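Local coordinates for glycerol trinitrate reductase (Agrobacterium tumefaciens, PDB 5EPD), which probably catalyses flavin-dependent reduction of glycerol trinitrate, as a member of the Old Yellow Enzyme family, captured here without its FMN, at residues 126-130 with 158-162; 204-208 with 250-254; 245-251 with 279-285; 309-314 with 330-336; 338-343 with 355-361. One frame throughout, in Å; residues are numbered along the deposited sequence.

Contact 1: 126-130 with 158-162; sequences RISHV and VDVSE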
# COMPACT_ATOMS: atom_id res chain seq x y z
N ARG A 126 -12.47 9.04 3.57
CA ARG A 126 -12.61 10.38 4.18
C ARG A 126 -11.30 11.17 4.34
O ARG A 126 -11.34 12.38 4.69
CB ARG A 126 -13.29 10.28 5.53
CG ARG A 126 -12.42 9.65 6.61
CD ARG A 126 -13.25 9.25 7.80
NE ARG A 126 -12.39 8.69 8.83
CZ ARG A 126 -12.68 8.64 10.13
NH1 ARG A 126 -13.83 9.10 10.64
NH2 ARG A 126 -11.79 8.08 10.95
N ILE A 127 -10.16 10.50 4.10
CA ILE A 127 -8.85 11.16 4.18
C ILE A 127 -8.55 11.81 2.82
O ILE A 127 -7.69 11.34 2.04
CB ILE A 127 -7.75 10.18 4.63
CG1 ILE A 127 -8.13 9.58 5.98
CG2 ILE A 127 -6.41 10.90 4.80
CD1 ILE A 127 -7.12 8.57 6.50
N SER A 128 -9.28 12.90 2.56
CA SER A 128 -9.13 13.71 1.36
C SER A 128 -9.58 15.15 1.63
O SER A 128 -9.90 15.52 2.77
CB SER A 128 -9.92 13.11 0.19
OG SER A 128 -9.61 13.76 -1.03
N HIS A 129 -9.61 15.95 0.58
CA HIS A 129 -10.01 17.35 0.70
C HIS A 129 -10.85 17.68 -0.52
O HIS A 129 -10.61 17.15 -1.60
CB HIS A 129 -8.77 18.24 0.78
CG HIS A 129 -9.05 19.65 1.20
ND1 HIS A 129 -9.40 20.64 0.31
CD2 HIS A 129 -8.99 20.25 2.41
CE1 HIS A 129 -9.56 21.78 0.95
NE2 HIS A 129 -9.31 21.58 2.23
N VAL A 130 -11.84 18.54 -0.33
CA VAL A 130 -12.73 18.98 -1.44
C VAL A 130 -11.96 19.41 -2.68
O VAL A 130 -12.33 19.08 -3.81
CB VAL A 130 -13.74 20.07 -0.99
CG1 VAL A 130 -14.81 19.46 -0.11
CG2 VAL A 130 -13.06 21.22 -0.23
N VAL A 158 -3.31 20.64 5.46
CA VAL A 158 -4.61 21.17 5.83
C VAL A 158 -5.46 20.02 6.39
O VAL A 158 -5.28 18.84 6.02
CB VAL A 158 -5.29 21.78 4.59
CG1 VAL A 158 -5.74 20.70 3.63
CG2 VAL A 158 -6.51 22.63 4.96
N ASP A 159 -6.39 20.35 7.28
CA ASP A 159 -7.30 19.33 7.78
C ASP A 159 -8.12 18.74 6.62
O ASP A 159 -8.49 19.44 5.67
CB ASP A 159 -8.23 19.89 8.85
CG ASP A 159 -7.49 20.49 10.01
OD1 ASP A 159 -6.39 20.01 10.36
OD2 ASP A 159 -7.99 21.46 10.58
N VAL A 160 -8.35 17.44 6.69
CA VAL A 160 -9.22 16.79 5.72
C VAL A 160 -10.65 17.31 5.89
O VAL A 160 -11.03 17.81 6.95
CB VAL A 160 -9.17 15.25 5.83
CG1 VAL A 160 -7.78 14.75 5.41
CG2 VAL A 160 -9.53 14.74 7.24
N SER A 161 -11.43 17.20 4.82
CA SER A 161 -12.77 17.73 4.79
C SER A 161 -13.75 16.77 5.44
O SER A 161 -13.47 15.57 5.58
CB SER A 161 -13.19 17.95 3.34
OG SER A 161 -12.27 18.79 2.67
N GLU A 162 -14.91 17.33 5.81
CA GLU A 162 -16.09 16.56 6.23
C GLU A 162 -16.52 15.62 5.09
O GLU A 162 -16.68 16.06 3.96
CB GLU A 162 -17.25 17.52 6.53
CG GLU A 162 -16.99 18.48 7.69
CD GLU A 162 -17.09 17.81 9.05
OE1 GLU A 162 -17.63 16.67 9.11
OE2 GLU A 162 -16.63 18.44 10.05
O HOH W 1 -12.33 13.26 7.00
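S161 and H129 meet where the loop after strand 117-122 passes the end of strand 156-159, and with V160 they bury most of the surface. The hydroxyl of S161 accepts the backbone N-H of V130, N to OG 3.0 Å, and the same OG lies over one face of the H129 imidazole, displaced toward the rim. Because CG of H129 is anti to the backbone N (chi1 -168°), the ring swings back beside 158-162: its CD2 has D159 O in the ring plane at 3.4 Å, while V158 CG1 approaches CD2 obliquely at 3.5 Å. ND1 is taken by the backbone of N131. One residue earlier the backbones join directly, S161 N giving to S128 O at 3.1 Å in the carbonyl plane. V160 packs its CB close to that same S128 O and sets CG1 against CG2 of I127 at 4.1 Å. A water donates to both R126 O and S161 O, bridging the two segments through their carbonyls. The guanidinium of R126 turns elsewhere, to I145 O. The polar links across the contact use backbone groups, one serine hydroxyl and one water, with no charged pair, and join the loop to the end of hairpin 150-159.

Contact 2: 204-208 with 250-254; sequences EQFAK and SPVSP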
# COMPACT_ATOMS: atom_id res chain seq x y z
N GLU A 204 -10.60 0.32 5.60
CA GLU A 204 -10.41 0.23 7.05
C GLU A 204 -11.47 1.08 7.77
O GLU A 204 -11.91 0.74 8.90
CB GLU A 204 -9.00 0.66 7.49
CG GLU A 204 -8.78 0.51 9.01
CD GLU A 204 -7.42 0.99 9.53
OE1 GLU A 204 -7.19 2.22 9.62
OE2 GLU A 204 -6.60 0.12 9.91
N GLN A 205 -11.89 2.18 7.14
CA GLN A 205 -12.93 3.01 7.73
C GLN A 205 -14.17 2.15 7.94
O GLN A 205 -14.87 2.31 8.92
CB GLN A 205 -13.28 4.19 6.84
CG GLN A 205 -12.32 5.35 6.92
CD GLN A 205 -12.29 6.14 5.62
OE1 GLN A 205 -13.34 6.47 5.05
NE2 GLN A 205 -11.09 6.45 5.15
N PHE A 206 -14.43 1.25 6.98
CA PHE A 206 -15.55 0.32 7.05
C PHE A 206 -15.32 -0.76 8.10
O PHE A 206 -16.23 -1.11 8.84
CB PHE A 206 -15.82 -0.34 5.67
CG PHE A 206 -16.78 0.42 4.79
CD1 PHE A 206 -16.35 1.47 4.00
CD2 PHE A 206 -18.14 0.08 4.76
CE1 PHE A 206 -17.23 2.17 3.18
CE2 PHE A 206 -19.03 0.78 3.95
CZ PHE A 206 -18.57 1.82 3.14
N ALA A 207 -14.10 -1.31 8.11
CA ALA A 207 -13.71 -2.37 9.01
C ALA A 207 -13.74 -2.02 10.52
O ALA A 207 -14.10 -2.86 11.36
CB ALA A 207 -12.33 -2.88 8.63
N LYS A 208 -13.34 -0.79 10.86
CA LYS A 208 -13.24 -0.35 12.26
C LYS A 208 -14.45 0.49 12.74
O LYS A 208 -14.86 1.45 12.09
CB LYS A 208 -11.91 0.41 12.46
CG LYS A 208 -10.71 -0.53 12.34
CD LYS A 208 -9.37 0.16 12.55
CE LYS A 208 -8.25 -0.88 12.56
NZ LYS A 208 -6.89 -0.26 12.60
N SER A 250 -3.70 -3.21 8.90
CA SER A 250 -3.06 -2.63 10.07
C SER A 250 -4.03 -2.74 11.25
O SER A 250 -4.75 -1.76 11.55
CB SER A 250 -2.76 -1.15 9.78
OG SER A 250 -3.95 -0.40 9.49
N PRO A 251 -4.11 -3.93 11.89
CA PRO A 251 -5.07 -4.20 12.97
C PRO A 251 -5.11 -3.15 14.08
O PRO A 251 -6.19 -2.71 14.48
CB PRO A 251 -4.60 -5.54 13.53
CG PRO A 251 -3.99 -6.22 12.36
CD PRO A 251 -3.29 -5.13 11.60
N VAL A 252 -3.93 -2.75 14.55
CA VAL A 252 -3.80 -1.80 15.63
C VAL A 252 -3.50 -0.41 15.08
O VAL A 252 -2.43 -0.16 14.55
CB VAL A 252 -2.69 -2.23 16.60
CG1 VAL A 252 -2.65 -1.31 17.81
CG2 VAL A 252 -2.91 -3.68 17.04
N SER A 253 -4.45 0.50 15.20
CA SER A 253 -4.27 1.88 14.70
C SER A 253 -3.22 2.58 15.57
O SER A 253 -2.99 2.18 16.71
CB SER A 253 -5.60 2.65 14.77
OG SER A 253 -6.69 1.90 14.25
N PRO A 254 -2.60 3.64 15.04
CA PRO A 254 -1.82 4.47 15.94
C PRO A 254 -2.77 5.29 16.82
O PRO A 254 -4.01 5.14 16.70
CB PRO A 254 -1.04 5.39 14.99
CG PRO A 254 -1.92 5.52 13.80
CD PRO A 254 -2.64 4.19 13.67
O HOH W 2 -6.62 -2.32 8.55
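K208 stretches its aliphatic chain alongside S253, CD and CE both passing close to the serine OG, and delivers its ammonium into the loop 250-254. There NZ donates to S253 OG at 2.7 Å and to S250 O at 2.8 Å; in the second bond NZ stands nearly along the C=O axis of S250. The torsions of K208 serve this reach: CG is anti to the carbonyl carbon (chi1 -68°) and the rest of the chain is fully extended. The charge is met from the preceding helix, by E204 one turn earlier, in a salt bridge of NZ to OE2 2.7 Å, the ammonium coming from above the carboxylate plane, 70° out of it. Beside these three strong acceptors, P251 O makes a weak, longer additional contact with NZ. E204 CG is anti to the backbone N and the chain is extended, which carries OE2 across to S250, where it lies 2.7 Å from OG. A water donates to OE2 and accepts from S250 N, giving the carboxylate an indirect hold on the loop backbone. The S250 hydroxyl accepts a hydrogen bond from N199 N, and S253 OG is bonded to I258 O. With an acidic oxygen and several carbonyl and hydroxyl oxygens around it in a buried setting, NZ would be expected to stay protonated. The contact ties the C-terminal end of helix 202-207 to the loop that follows strand 245-249 of the barrel; Y267 of helix 263-276 packs against E204, A207, K208 and P251, covering both segments together.

Contact 3: 245-251 with 279-285; sequences TGIRISP and IAYIHVV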
# COMPACT_ATOMS: atom_id res chain seq x y z
N THR A 245 -2.93 -11.40 -6.25
CA THR A 245 -3.60 -10.52 -5.29
C THR A 245 -2.97 -10.60 -3.89
O THR A 245 -2.72 -11.69 -3.37
CB THR A 245 -5.10 -10.85 -5.19
OG1 THR A 245 -5.68 -10.81 -6.49
CG2 THR A 245 -5.83 -9.83 -4.29
N GLY A 246 -2.69 -9.43 -3.32
CA GLY A 246 -2.30 -9.31 -1.92
C GLY A 246 -3.18 -8.24 -1.31
O GLY A 246 -3.88 -7.52 -2.02
N ILE A 247 -3.16 -8.16 0.02
CA ILE A 247 -3.82 -7.09 0.72
C ILE A 247 -2.88 -6.65 1.84
O ILE A 247 -2.12 -7.49 2.38
CB ILE A 247 -5.19 -7.55 1.26
CG1 ILE A 247 -5.96 -6.40 1.88
CG2 ILE A 247 -5.03 -8.67 2.29
CD1 ILE A 247 -7.35 -6.79 2.30
N ARG A 248 -2.91 -5.35 2.16
CA ARG A 248 -2.27 -4.82 3.38
C ARG A 248 -3.32 -4.48 4.44
O ARG A 248 -4.33 -3.89 4.10
CB ARG A 248 -1.49 -3.54 3.04
CG ARG A 248 -0.57 -3.02 4.14
CD ARG A 248 0.26 -1.81 3.69
NE ARG A 248 1.66 -1.90 4.14
CZ ARG A 248 2.46 -0.86 4.42
NH1 ARG A 248 2.00 0.38 4.32
NH2 ARG A 248 3.72 -1.06 4.82
N ILE A 249 -3.06 -4.84 5.71
CA ILE A 249 -3.90 -4.46 6.85
C ILE A 249 -3.06 -3.96 8.03
O ILE A 249 -1.88 -4.28 8.15
CB ILE A 249 -4.76 -5.63 7.39
CG1 ILE A 249 -3.85 -6.76 7.91
CG2 ILE A 249 -5.69 -6.14 6.29
CD1 ILE A 249 -4.55 -7.99 8.45
N SER A 250 -3.70 -3.21 8.90
CA SER A 250 -3.06 -2.63 10.07
C SER A 250 -4.03 -2.74 11.25
O SER A 250 -4.75 -1.76 11.55
CB SER A 250 -2.76 -1.15 9.78
OG SER A 250 -3.95 -0.40 9.49
N PRO A 251 -4.11 -3.93 11.89
CA PRO A 251 -5.07 -4.20 12.97
C PRO A 251 -5.11 -3.15 14.08
O PRO A 251 -6.19 -2.71 14.48
CB PRO A 251 -4.60 -5.54 13.53
CG PRO A 251 -3.99 -6.22 12.36
CD PRO A 251 -3.29 -5.13 11.60
N ILE A 279 -5.93 -15.93 -1.59
CA ILE A 279 -5.02 -14.89 -2.06
C ILE A 279 -3.57 -15.20 -1.70
O ILE A 279 -3.28 -15.85 -0.68
CB ILE A 279 -5.39 -13.46 -1.61
CG1 ILE A 279 -5.55 -13.39 -0.10
CG2 ILE A 279 -6.65 -12.96 -2.32
CD1 ILE A 279 -5.55 -11.97 0.41
N ALA A 280 -2.68 -14.71 -2.56
CA ALA A 280 -1.24 -14.92 -2.44
C ALA A 280 -0.63 -14.46 -1.10
O ALA A 280 0.25 -15.13 -0.57
CB ALA A 280 -0.52 -14.23 -3.59
N TYR A 281 -1.07 -13.33 -0.55
CA TYR A 281 -0.44 -12.83 0.67
C TYR A 281 -1.22 -11.78 1.44
O TYR A 281 -2.01 -11.03 0.88
CB TYR A 281 0.96 -12.28 0.36
CG TYR A 281 1.01 -10.91 -0.30
CD1 TYR A 281 0.81 -9.75 0.44
CD2 TYR A 281 1.30 -10.77 -1.65
CE1 TYR A 281 0.89 -8.49 -0.15
CE2 TYR A 281 1.40 -9.52 -2.26
CZ TYR A 281 1.19 -8.38 -1.50
OH TYR A 281 1.27 -7.15 -2.09
N ILE A 282 -0.96 -11.74 2.75
CA ILE A 282 -1.33 -10.61 3.58
C ILE A 282 -0.07 -9.86 3.99
O ILE A 282 1.00 -10.45 4.18
CB ILE A 282 -2.19 -11.00 4.82
CG1 ILE A 282 -1.47 -12.03 5.71
CG2 ILE A 282 -3.56 -11.52 4.38
CD1 ILE A 282 -2.20 -12.32 7.00
N HIS A 283 -0.21 -8.55 4.11
CA HIS A 283 0.88 -7.64 4.46
C HIS A 283 0.42 -6.89 5.72
O HIS A 283 -0.51 -6.06 5.68
CB HIS A 283 1.11 -6.68 3.27
CG HIS A 283 2.26 -5.74 3.44
ND1 HIS A 283 2.78 -5.02 2.38
CD2 HIS A 283 2.99 -5.40 4.53
CE1 HIS A 283 3.78 -4.28 2.81
NE2 HIS A 283 3.93 -4.48 4.11
N VAL A 284 1.05 -7.18 6.84
CA VAL A 284 0.55 -6.71 8.11
C VAL A 284 1.49 -5.67 8.70
O VAL A 284 2.68 -5.94 8.92
CB VAL A 284 0.30 -7.88 9.11
CG1 VAL A 284 -0.28 -7.37 10.43
CG2 VAL A 284 -0.63 -8.93 8.48
N VAL A 285 0.93 -4.47 8.92
CA VAL A 285 1.59 -3.40 9.63
C VAL A 285 1.39 -3.73 11.12
O VAL A 285 0.25 -3.70 11.61
CB VAL A 285 0.93 -2.04 9.28
CG1 VAL A 285 1.56 -0.93 10.10
CG2 VAL A 285 1.04 -1.75 7.78
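Strands 245-249 and 281-284 run parallel, their axes 4.6 Å apart at closest and inclined by 21°, with I247 N to Y281 O, H283 N to I247 O, I249 N to H283 O and V285 N to I249 O as the main bonds. On the face that carries G246, R248, Y281 and H283, the packing centres on two rings. The Y281 ring lies flat over G246, whose CA sits 3.6 Å from the ring centroid and only 8° off its normal, a CH-pi contact made possible by the bare glycine. Next along, R248 and H283 both leave the backbone with CG anti to N and run side by side, pointing the same way. The R248 chain bends at chi3, and NE lies over the centre of the imidazole face, while the guanidinium and ring planes stand 69° apart. V285 CG2 then covers one face of the guanidinium, 3.7 Å from NE. Y281 OH and H283 ND1 both bond to E194 OE2, which ties these two side chains to strand 193-196. The other face is aliphatic: I247 CG2 touches I282 CG2 and I279 CD1, both at 3.8 Å, and I249 CG1 lies beside V284 CG2 at 3.9 Å. The pair forms the strands of a right-handed beta-alpha-beta unit of the TIM barrel. Its connecting helix 263-276 packs on I247, I249 and I279; helix 227-240 also covers I247 and T245, and strands 193-196 and 310-313 flank the pair in the sheet.

Contact 4: 309-314 with 330-336; sequences RTYIAN and RADLIAF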
# COMPACT_ATOMS: atom_id res chain seq x y z
N ARG A 309 -0.95 -18.86 3.32
CA ARG A 309 0.06 -18.45 2.33
C ARG A 309 1.05 -17.45 2.96
O ARG A 309 1.25 -17.45 4.18
CB ARG A 309 -0.66 -17.84 1.12
CG ARG A 309 -0.89 -18.79 -0.04
CD ARG A 309 -2.11 -19.67 0.16
NE ARG A 309 -2.38 -20.43 -1.06
CZ ARG A 309 -3.58 -20.85 -1.47
NH1 ARG A 309 -4.69 -20.57 -0.79
NH2 ARG A 309 -3.67 -21.54 -2.59
N THR A 310 1.66 -16.60 2.13
CA THR A 310 2.65 -15.60 2.57
C THR A 310 2.15 -14.52 3.55
O THR A 310 1.07 -13.92 3.38
CB THR A 310 3.26 -14.90 1.37
OG1 THR A 310 3.73 -15.89 0.46
CG2 THR A 310 4.42 -13.96 1.77
N TYR A 311 2.97 -14.28 4.57
CA TYR A 311 2.78 -13.17 5.50
C TYR A 311 3.96 -12.22 5.25
O TYR A 311 5.13 -12.61 5.33
CB TYR A 311 2.76 -13.70 6.93
CG TYR A 311 2.44 -12.73 8.05
CD1 TYR A 311 3.35 -11.74 8.46
CD2 TYR A 311 1.25 -12.86 8.78
CE1 TYR A 311 3.05 -10.89 9.54
CE2 TYR A 311 0.95 -12.03 9.86
CZ TYR A 311 1.84 -11.05 10.24
OH TYR A 311 1.49 -10.25 11.32
N ILE A 312 3.65 -10.99 4.85
CA ILE A 312 4.64 -9.94 4.78
C ILE A 312 4.51 -9.09 6.04
O ILE A 312 3.46 -8.47 6.29
CB ILE A 312 4.44 -9.04 3.55
CG1 ILE A 312 4.37 -9.89 2.28
CG2 ILE A 312 5.55 -7.99 3.48
CD1 ILE A 312 4.19 -9.11 1.00
N ALA A 313 5.58 -9.07 6.84
CA ALA A 313 5.63 -8.26 8.04
C ALA A 313 6.31 -6.89 7.81
O ALA A 313 7.32 -6.78 7.10
CB ALA A 313 6.33 -9.03 9.15
N ASN A 314 5.74 -5.84 8.41
CA ASN A 314 6.30 -4.51 8.31
C ASN A 314 6.63 -3.92 9.69
O ASN A 314 5.71 -3.56 10.42
CB ASN A 314 5.35 -3.62 7.52
CG ASN A 314 5.87 -2.21 7.34
OD1 ASN A 314 5.30 -1.26 7.87
ND2 ASN A 314 6.97 -2.07 6.64
N ARG A 330 7.60 -16.48 11.92
CA ARG A 330 6.56 -15.44 12.10
C ARG A 330 6.15 -14.76 10.79
O ARG A 330 4.99 -14.31 10.66
CB ARG A 330 7.05 -14.35 13.06
CG ARG A 330 7.43 -14.88 14.42
CD ARG A 330 8.40 -13.96 15.14
NE ARG A 330 8.12 -13.96 16.58
CZ ARG A 330 7.38 -13.05 17.21
NH1 ARG A 330 6.84 -12.02 16.57
NH2 ARG A 330 7.18 -13.18 18.52
N ALA A 331 7.08 -14.68 9.84
CA ALA A 331 6.82 -14.12 8.51
C ALA A 331 7.66 -14.79 7.47
O ALA A 331 8.66 -15.45 7.78
CB ALA A 331 7.11 -12.62 8.49
N ASP A 332 7.26 -14.57 6.22
CA ASP A 332 7.97 -15.09 5.04
C ASP A 332 8.79 -14.00 4.31
O ASP A 332 9.80 -14.30 3.69
CB ASP A 332 6.94 -15.67 4.09
CG ASP A 332 6.01 -16.64 4.79
OD1 ASP A 332 6.55 -17.59 5.39
OD2 ASP A 332 4.76 -16.42 4.78
N LEU A 333 8.31 -12.75 4.36
CA LEU A 333 8.99 -11.60 3.79
C LEU A 333 8.98 -10.46 4.82
O LEU A 333 8.12 -10.41 5.72
CB LEU A 333 8.28 -11.16 2.52
CG LEU A 333 8.04 -12.26 1.48
CD1 LEU A 333 7.20 -11.74 0.33
CD2 LEU A 333 9.37 -12.79 0.96
N ILE A 334 9.94 -9.55 4.72
CA ILE A 334 9.93 -8.38 5.58
C ILE A 334 10.05 -7.13 4.71
O ILE A 334 10.88 -7.08 3.79
CB ILE A 334 10.94 -8.47 6.75
CG1 ILE A 334 11.20 -7.10 7.36
CG2 ILE A 334 12.25 -9.07 6.29
CD1 ILE A 334 11.18 -7.10 8.88
N ALA A 335 9.15 -6.17 4.97
CA ALA A 335 9.03 -4.96 4.20
C ALA A 335 9.65 -3.84 5.01
O ALA A 335 9.32 -3.70 6.17
CB ALA A 335 7.58 -4.66 3.89
N PHE A 336 10.54 -3.07 4.37
CA PHE A 336 11.24 -1.91 4.93
C PHE A 336 10.73 -0.67 4.23
O PHE A 336 10.53 -0.68 3.01
CB PHE A 336 12.75 -2.01 4.65
CG PHE A 336 13.43 -3.16 5.33
CD1 PHE A 336 13.34 -4.43 4.79
CD2 PHE A 336 14.13 -2.98 6.51
CE1 PHE A 336 13.95 -5.50 5.42
CE2 PHE A 336 14.74 -4.05 7.15
CZ PHE A 336 14.64 -5.31 6.60
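In the TIM barrel, strand 310-313 and the final strand 333-336 lie parallel, and D332 marks the place where their pairing begins. Its CG is anti to the carbonyl carbon, beside its own N (chi1 -51°), which folds the carboxylate back so that OD2 accepts Y311 N at 2.8 Å, on the anti side of the carboxylate. D332 N returns a bond to Y311 O at 3.0 Å, so aspartate and tyrosine grip each other twice. The other oxygen, OD1, forms a salt bridge with R304. Y311 has CG anti to the backbone N (chi1 -174°), which puts R330 O over one face of its ring, toward the rim, with A331 CB meeting CD1 obliquely at 3.9 Å. The phenol oxygen goes on to E286. A313 CB abuts A331 CB at 3.7 Å. On the opposite face of the sheet, I312 splits its branches: CG1 touches L333 CD1, whereas CG2 reaches A335 CB. T310 CG2 touches L333 CD1 at 3.8 Å. Further along, A313 N to L333 O and A335 N to A313 O carry the sheet pairing. At the far end N314 ND2 donates to A335 O at 2.9 Å, approaching from above the carbonyl plane, 64° out of it.

Contact 5: 338-343 with 355-361; sequences RPFIAN and PLAEVNA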
# COMPACT_ATOMS: atom_id res chain seq x y z
N ARG A 338 11.12 3.66 5.09
CA ARG A 338 12.03 4.78 4.87
C ARG A 338 13.45 4.40 4.43
O ARG A 338 14.03 5.08 3.61
CB ARG A 338 12.08 5.70 6.11
CG ARG A 338 10.78 6.46 6.35
CD ARG A 338 10.97 7.70 7.19
NE ARG A 338 9.77 8.54 7.15
CZ ARG A 338 9.69 9.81 7.58
NH1 ARG A 338 10.76 10.43 8.11
NH2 ARG A 338 8.52 10.46 7.46
N PRO A 339 14.01 3.30 4.98
CA PRO A 339 15.38 2.98 4.55
C PRO A 339 15.55 2.86 3.04
O PRO A 339 16.60 3.21 2.53
CB PRO A 339 15.64 1.63 5.24
CG PRO A 339 14.84 1.71 6.50
CD PRO A 339 13.59 2.46 6.12
N PHE A 340 14.54 2.36 2.33
CA PHE A 340 14.57 2.28 0.88
C PHE A 340 14.54 3.67 0.21
O PHE A 340 14.98 3.82 -0.94
CB PHE A 340 13.38 1.46 0.36
CG PHE A 340 13.70 0.02 0.14
CD1 PHE A 340 14.54 -0.37 -0.91
CD2 PHE A 340 13.16 -0.96 0.96
CE1 PHE A 340 14.86 -1.71 -1.12
CE2 PHE A 340 13.47 -2.29 0.75
CZ PHE A 340 14.32 -2.66 -0.29
N ILE A 341 13.98 4.67 0.90
CA ILE A 341 14.03 6.05 0.40
C ILE A 341 15.50 6.49 0.27
O ILE A 341 15.97 6.92 -0.81
CB ILE A 341 13.26 7.04 1.30
CG1 ILE A 341 11.76 6.71 1.35
CG2 ILE A 341 13.47 8.47 0.81
CD1 ILE A 341 10.94 7.66 2.20
N ALA A 342 16.24 6.36 1.36
CA ALA A 342 17.59 6.93 1.42
C ALA A 342 18.70 5.98 0.91
O ALA A 342 19.76 6.44 0.56
CB ALA A 342 17.89 7.40 2.84
N ASN A 343 18.45 4.68 0.86
CA ASN A 343 19.44 3.67 0.38
C ASN A 343 18.90 2.84 -0.79
O ASN A 343 18.21 1.83 -0.56
CB ASN A 343 19.84 2.74 1.52
CG ASN A 343 20.22 3.50 2.79
OD1 ASN A 343 21.40 3.73 3.08
ND2 ASN A 343 19.21 3.95 3.53
N PRO A 355 26.99 0.87 6.60
CA PRO A 355 25.98 1.68 7.30
C PRO A 355 24.94 2.31 6.33
O PRO A 355 25.20 2.46 5.11
CB PRO A 355 26.81 2.77 8.02
CG PRO A 355 28.25 2.36 7.92
CD PRO A 355 28.35 1.44 6.72
N LEU A 356 23.77 2.63 6.89
CA LEU A 356 22.64 3.11 6.11
C LEU A 356 22.54 4.63 6.15
O LEU A 356 22.81 5.28 7.17
CB LEU A 356 21.35 2.49 6.63
CG LEU A 356 21.18 0.96 6.59
CD1 LEU A 356 19.72 0.64 6.93
CD2 LEU A 356 21.57 0.33 5.24
N ALA A 357 22.16 5.19 5.01
CA ALA A 357 21.88 6.63 4.92
C ALA A 357 20.54 6.96 5.59
O ALA A 357 19.58 6.22 5.49
CB ALA A 357 21.87 7.07 3.47
N GLU A 358 20.49 8.08 6.28
CA GLU A 358 19.25 8.55 6.85
C GLU A 358 18.47 9.31 5.80
O GLU A 358 19.01 9.78 4.79
CB GLU A 358 19.53 9.43 8.06
CG GLU A 358 20.21 8.68 9.20
CD GLU A 358 19.22 8.19 10.22
OE1 GLU A 358 18.53 7.17 9.98
OE2 GLU A 358 19.14 8.86 11.27
N VAL A 359 17.17 9.41 6.05
CA VAL A 359 16.21 10.07 5.18
C VAL A 359 16.31 11.59 5.38
O VAL A 359 16.47 12.05 6.52
CB VAL A 359 14.79 9.53 5.51
CG1 VAL A 359 13.75 10.61 5.69
CG2 VAL A 359 14.36 8.54 4.45
N ASN A 360 16.26 12.37 4.29
CA ASN A 360 15.87 13.80 4.42
C ASN A 360 14.35 13.86 4.44
O ASN A 360 13.69 13.71 3.40
CB ASN A 360 16.43 14.67 3.29
CG ASN A 360 15.93 16.12 3.34
OD1 ASN A 360 14.96 16.47 4.03
ND2 ASN A 360 16.57 16.97 2.56
N ALA A 361 13.79 14.08 5.64
CA ALA A 361 12.32 14.00 5.85
C ALA A 361 11.60 15.11 5.11
O ALA A 361 10.48 14.89 4.62
CB ALA A 361 11.96 14.03 7.34
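The N343 carboxamide meets the A357 backbone with both its polar atoms: OD1 accepts A357 N at 2.5 Å, a length too short to be taken literally, and ND2 donates to A357 O at 3.0 Å. Both bonds lie on lone pairs in the plane of the accepting carbonyl, although A357 O is tilted 18° from the amide plane. The second hydrogen of ND2 goes to P339 O at 2.9 Å, within 1° of the amide plane, so the two ND2 bonds fix the rotation of the group. At the other flat group, the guanidinium of R338, V359 CG1 and A361 CB come up obliquely, each 3.9 Å from NH1. The asparagine stands just where helix 338-342 ends. Its N also binds P339 O, which therefore receives both the backbone and the side chain of N343, and CG is anti to the carbonyl carbon (chi1 -49°), which turns the amide back along the helix to reach both P339 and the extended chain. This short helix follows strand 333-336 of the TIM barrel after a single residue, and 355-361, coming after helix 346-352, passes across it beyond the C-terminal end of that strand. A342 CB presses on the extended chain between A357 O and E358 O, the latter at 3.3 Å. V359 supplies the apolar part: CG2 wedges against I341 CB at 3.7 Å and also meets R338 O and A342 CB. Y375 packs on I341 and A342 from the C-terminal tail, and its hydroxyl bonds to N360 N.

Overall arrangement
Contacts 3 and 4 belong to the barrel wall and are joined by hydrogen bonds between strands 281-284 and 310-313; contact 3 is almost wholly buried, contact 4 only partly. Both combine backbone pairing with apolar packing. Contact 2 shares S250 and P251 with contact 3 and, though buried, is dominated by charge and hydroxyls where strand 245-249 gives way to a loop. Contact 1, 18 Å from contact 2 between centres, touches it through R126 N and Q205 OE1, and is a mainly polar junction of a loop with the end of a hairpin. Contact 5 follows contact 4 after a single residue but is more exposed; its cross-segment hydrogen bonds come from an asparagine amide rather than from strand pairing. Contacts 1 and 4 lie on opposite sides of the chain's centre.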